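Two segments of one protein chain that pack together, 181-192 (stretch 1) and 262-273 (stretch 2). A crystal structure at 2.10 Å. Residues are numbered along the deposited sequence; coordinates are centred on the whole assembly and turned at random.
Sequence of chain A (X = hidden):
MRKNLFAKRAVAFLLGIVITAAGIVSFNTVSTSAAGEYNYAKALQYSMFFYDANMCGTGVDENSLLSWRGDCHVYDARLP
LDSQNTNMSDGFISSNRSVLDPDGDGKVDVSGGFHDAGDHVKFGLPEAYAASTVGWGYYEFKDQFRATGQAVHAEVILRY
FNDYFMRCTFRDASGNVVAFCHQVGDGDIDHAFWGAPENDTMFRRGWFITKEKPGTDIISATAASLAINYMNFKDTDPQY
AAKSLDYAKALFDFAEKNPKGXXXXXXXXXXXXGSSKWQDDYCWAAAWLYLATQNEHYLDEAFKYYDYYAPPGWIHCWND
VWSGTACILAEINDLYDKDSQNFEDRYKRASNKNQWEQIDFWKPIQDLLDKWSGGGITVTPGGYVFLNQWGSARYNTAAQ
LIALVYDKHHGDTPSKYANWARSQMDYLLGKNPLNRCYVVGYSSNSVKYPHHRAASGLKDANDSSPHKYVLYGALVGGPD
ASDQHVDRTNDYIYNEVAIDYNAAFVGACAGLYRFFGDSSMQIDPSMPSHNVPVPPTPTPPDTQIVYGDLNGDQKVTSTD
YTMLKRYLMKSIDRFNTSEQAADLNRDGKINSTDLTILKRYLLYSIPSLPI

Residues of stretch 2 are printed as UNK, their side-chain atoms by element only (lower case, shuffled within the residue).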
# COMPACT_ATOMS: atom_id res chain seq x y z
N CYS A 181 -3.70 -3.93 16.65
CA CYS A 181 -2.33 -4.41 16.51
C CYS A 181 -1.86 -3.95 15.14
O CYS A 181 -2.36 -4.41 14.11
CB CYS A 181 -2.24 -5.93 16.60
SG CYS A 181 -0.54 -6.54 16.34
N HIS A 182 -0.88 -3.05 15.14
CA HIS A 182 -0.36 -2.50 13.90
C HIS A 182 0.98 -3.10 13.46
O HIS A 182 1.42 -2.86 12.34
CB HIS A 182 -0.18 -0.99 14.04
CG HIS A 182 0.88 -0.60 15.02
ND1 HIS A 182 0.64 -0.47 16.38
CD2 HIS A 182 2.19 -0.33 14.85
CE1 HIS A 182 1.76 -0.14 16.99
NE2 HIS A 182 2.72 -0.05 16.09
N GLN A 183 1.62 -3.87 14.33
CA GLN A 183 2.92 -4.44 13.98
C GLN A 183 3.21 -5.76 14.71
O GLN A 183 2.92 -5.90 15.90
CB GLN A 183 4.02 -3.42 14.30
CG GLN A 183 5.45 -3.84 13.96
CD GLN A 183 6.47 -2.76 14.33
OE1 GLN A 183 6.26 -1.57 14.07
NE2 GLN A 183 7.58 -3.17 14.93
N VAL A 184 3.76 -6.71 13.98
CA VAL A 184 4.14 -7.99 14.55
C VAL A 184 5.59 -8.17 14.13
O VAL A 184 5.92 -8.15 12.94
CB VAL A 184 3.27 -9.15 13.98
CG1 VAL A 184 3.70 -10.46 14.60
CG2 VAL A 184 1.79 -8.88 14.28
N GLY A 185 6.47 -8.32 15.11
CA GLY A 185 7.88 -8.46 14.79
C GLY A 185 8.59 -7.16 15.13
O GLY A 185 7.96 -6.18 15.52
N ASP A 186 9.91 -7.16 14.95
CA ASP A 186 10.76 -6.01 15.26
C ASP A 186 11.97 -6.02 14.33
O ASP A 186 12.68 -7.01 14.26
CB ASP A 186 11.23 -6.12 16.72
CG ASP A 186 12.03 -4.92 17.19
OD1 ASP A 186 12.46 -4.11 16.35
OD2 ASP A 186 12.24 -4.80 18.41
N GLY A 187 12.19 -4.92 13.61
CA GLY A 187 13.33 -4.88 12.71
C GLY A 187 14.64 -5.23 13.41
O GLY A 187 15.49 -5.91 12.85
N ASP A 188 14.79 -4.76 14.64
CA ASP A 188 16.00 -5.01 15.41
C ASP A 188 16.28 -6.48 15.61
O ASP A 188 17.44 -6.90 15.72
CB ASP A 188 15.92 -4.32 16.77
CG ASP A 188 15.95 -2.82 16.66
OD1 ASP A 188 16.06 -2.29 15.53
OD2 ASP A 188 15.87 -2.16 17.72
N ILE A 189 15.22 -7.28 15.68
CA ILE A 189 15.36 -8.71 15.89
C ILE A 189 15.32 -9.47 14.57
O ILE A 189 16.22 -10.26 14.27
CB ILE A 189 14.25 -9.24 16.84
CG1 ILE A 189 14.48 -8.68 18.24
CG2 ILE A 189 14.26 -10.78 16.87
CD1 ILE A 189 13.34 -8.94 19.22
N ASP A 190 14.29 -9.21 13.78
CA ASP A 190 14.10 -9.87 12.49
C ASP A 190 15.27 -9.75 11.51
O ASP A 190 15.63 -10.71 10.84
CB ASP A 190 12.81 -9.36 11.84
CG ASP A 190 12.50 -10.06 10.52
OD1 ASP A 190 12.01 -11.22 10.55
OD2 ASP A 190 12.74 -9.46 9.46
N HIS A 191 15.86 -8.56 11.42
CA HIS A 191 16.96 -8.36 10.48
C HIS A 191 18.26 -9.09 10.83
O HIS A 191 19.16 -9.16 10.00
CB HIS A 191 17.24 -6.87 10.30
CG HIS A 191 16.09 -6.12 9.69
ND1 HIS A 191 14.92 -6.75 9.31
CD2 HIS A 191 15.93 -4.81 9.41
CE1 HIS A 191 14.09 -5.85 8.81
NE2 HIS A 191 14.68 -4.67 8.86
N ALA A 192 18.35 -9.64 12.04
CA ALA A 192 19.55 -10.36 12.45
C ALA A 192 19.56 -11.79 11.90
O ALA A 192 20.53 -12.53 12.10
CB ALA A 192 19.66 -10.40 13.98
N UNK A 262 1.37 10.69 15.63
CA UNK A 262 1.78 9.54 14.84
C UNK A 262 2.37 8.49 15.77
O UNK A 262 2.83 8.80 16.86
c UNK A 262 4.13 10.41 14.44
c UNK A 262 2.29 10.99 12.83
c UNK A 262 2.85 9.92 13.77
N UNK A 263 2.31 7.23 15.36
CA UNK A 263 2.89 6.18 16.17
C UNK A 263 4.39 6.48 16.23
O UNK A 263 5.03 6.73 15.20
c UNK A 263 1.14 4.43 15.70
c UNK A 263 3.47 3.73 16.26
c UNK A 263 2.63 4.78 15.56
N UNK A 264 4.94 6.48 17.44
CA UNK A 264 6.36 6.79 17.66
C UNK A 264 7.29 5.62 17.39
O UNK A 264 6.90 4.46 17.51
c UNK A 264 6.56 7.30 19.09
c UNK A 264 5.80 8.57 19.41
o UNK A 264 7.47 10.18 18.77
c UNK A 264 6.31 9.76 18.61
n UNK A 264 5.46 10.32 17.75
N UNK A 265 8.53 5.94 17.04
CA UNK A 265 9.52 4.91 16.75
C UNK A 265 9.68 3.87 17.84
O UNK A 265 9.76 2.67 17.54
N UNK A 266 9.74 4.31 19.09
CA UNK A 266 9.91 3.39 20.23
C UNK A 266 8.70 2.48 20.42
O UNK A 266 8.78 1.48 21.12
c UNK A 266 10.11 4.19 21.51
o UNK A 266 8.20 6.67 23.46
c UNK A 266 8.97 5.15 21.79
c UNK A 266 9.10 5.87 23.11
o UNK A 266 10.12 5.64 23.82
N UNK A 267 7.57 2.83 19.81
CA UNK A 267 6.38 2.02 19.97
C UNK A 267 6.18 1.10 18.79
O UNK A 267 5.06 0.73 18.43
o UNK A 267 4.90 4.98 21.37
c UNK A 267 5.16 2.90 20.20
o UNK A 267 5.89 3.33 22.43
c UNK A 267 5.33 3.80 21.42
N UNK A 268 7.32 0.76 18.19
CA UNK A 268 7.32 -0.18 17.07
C UNK A 268 8.03 0.05 15.75
O UNK A 268 8.86 -0.82 15.40
N UNK A 269 7.96 1.22 15.10
CA UNK A 269 8.74 1.05 13.88
C UNK A 269 10.17 1.51 13.81
O UNK A 269 10.87 1.19 12.75
c UNK A 269 7.17 2.46 15.12
c UNK A 269 7.91 1.77 12.88
c UNK A 269 7.30 2.94 13.61
N UNK A 270 10.63 1.99 14.98
CA UNK A 270 11.80 2.78 15.34
C UNK A 270 12.45 3.36 14.10
O UNK A 270 11.95 4.50 13.79
c UNK A 270 13.38 -0.14 17.07
c UNK A 270 12.99 -1.42 17.79
c UNK A 270 12.81 2.14 16.47
c UNK A 270 12.29 0.90 17.21
n UNK A 270 12.41 -1.17 19.13
N UNK A 271 13.57 2.92 13.48
CA UNK A 271 13.97 3.76 12.41
C UNK A 271 13.59 3.25 11.05
O UNK A 271 13.97 3.83 10.02
N UNK A 272 12.82 2.17 11.01
CA UNK A 272 12.43 1.54 9.76
C UNK A 272 11.36 2.29 8.99
O UNK A 272 11.44 2.41 7.76
c UNK A 272 13.08 -0.65 10.82
c UNK A 272 12.02 0.10 10.05
c UNK A 272 15.16 -1.86 12.26
c UNK A 272 14.27 -1.04 10.19
c UNK A 272 13.98 -1.49 12.91
c UNK A 272 15.30 -1.64 10.90
o UNK A 272 16.20 -2.43 12.96
c UNK A 272 12.95 -0.89 12.19
N UNK A 273 10.36 2.79 9.71
CA UNK A 273 9.28 3.55 9.09
C UNK A 273 8.92 4.75 9.96
O UNK A 273 7.97 4.71 10.74
c UNK A 273 8.78 0.10 5.45
c UNK A 273 8.67 0.42 7.83
c UNK A 273 8.24 1.74 7.66
o UNK A 273 9.07 -0.71 4.37
c UNK A 273 8.34 1.40 5.25
c UNK A 273 8.06 2.65 8.85
c UNK A 273 8.08 2.22 6.36
c UNK A 273 8.94 -0.39 6.73
O HOH W 1 11.01 -2.59 14.69

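Position 262 carries three side-chain carbons, one bonded to the other two, a fork directly at CB; nothing of stretch 1 lies within reach. The beta-branch without oxygen identifies V262. Position 263 repeats the pattern of one carbon bearing two, and its CB points toward stretch 1, where one branch comes 3.9 Å from H182 NE2. This is V263, with CG1 as the atom approaching H182 NE2.

At position 264 three carbons run in a row, the third bearing one oxygen and one nitrogen: a carboxamide two methylenes from CA, hence Q264. It stays clear of stretch 1, and its NE2 donates to V262 O at 3.2 Å. Position 265 has no side-chain atoms and is G265; an ideal CB here would be crowded by the carbonyl O of position 270, at 3.1 Å. Position 266 has three carbons, the third carrying two oxygens, which defines E266; it is exposed and makes no contact with stretch 1.

Position 267 has two carbons, the second with two oxygens, so it is D267. Its carboxylate leads away from stretch 1, but its backbone is engaged: H182 NE2 donates a weak hydrogen bond to D267 O (3.4 Å, 135°), with the acceptor near the plane of the imidazole.

Position 268 lacks a side chain and has phi/psi of 131/-45. An ideal CB would jam against the preceding carbonyl and lie 2.9 Å from Q183 OE1, a clash, so both backbone and packing fit G268. Q183 NE2 donates to G268 O at 2.7 Å and 151°.

At position 269 three carbons close a ring onto the backbone N, the signature of P269. Its N lies 3.4 Å from Q183 OE1 but has no hydrogen to share. Position 270 shows four carbons in a row ending in nitrogen, and is K270. CE lies 3.1 Å from D186 OD1 and 3.0 Å from D188 OD2, while NZ forms long salt bridges with D186 OD2 (3.7 Å) and D188 OD2 (3.9 Å).

Position 271 has no side-chain atoms and touches nothing on stretch 1; it is G271, although there is room for a CB. Position 272 has one carbon, then a six-carbon ring bearing an oxygen: Y272. OH donates to D188 OD1 at 2.6 Å, G187 CA lies over one ring face, and the H191 ring sits obliquely, with centroids 5.1 Å apart. Position 273 has the same phenol composition but no contact with stretch 1, giving Y273.

The contact buries 449 Å² in total. At one end, H182 and Q183 read the backbone carbonyls of D267 and G268; Q183 NE2 also donates to G185 O at 3.1 Å. At the other, Y272 packs against G187, where an ideal CB would lie 2.2 Å from Y272 CE2. Between them, water 1 accepts from G187 N (2.8 Å) and donates to G268 O (2.9 Å). D186 OD1 also caps the helix by accepting from D188 N at 3.0 Å.

Stretch 2 (262-273) VVQGEDGPKGYY
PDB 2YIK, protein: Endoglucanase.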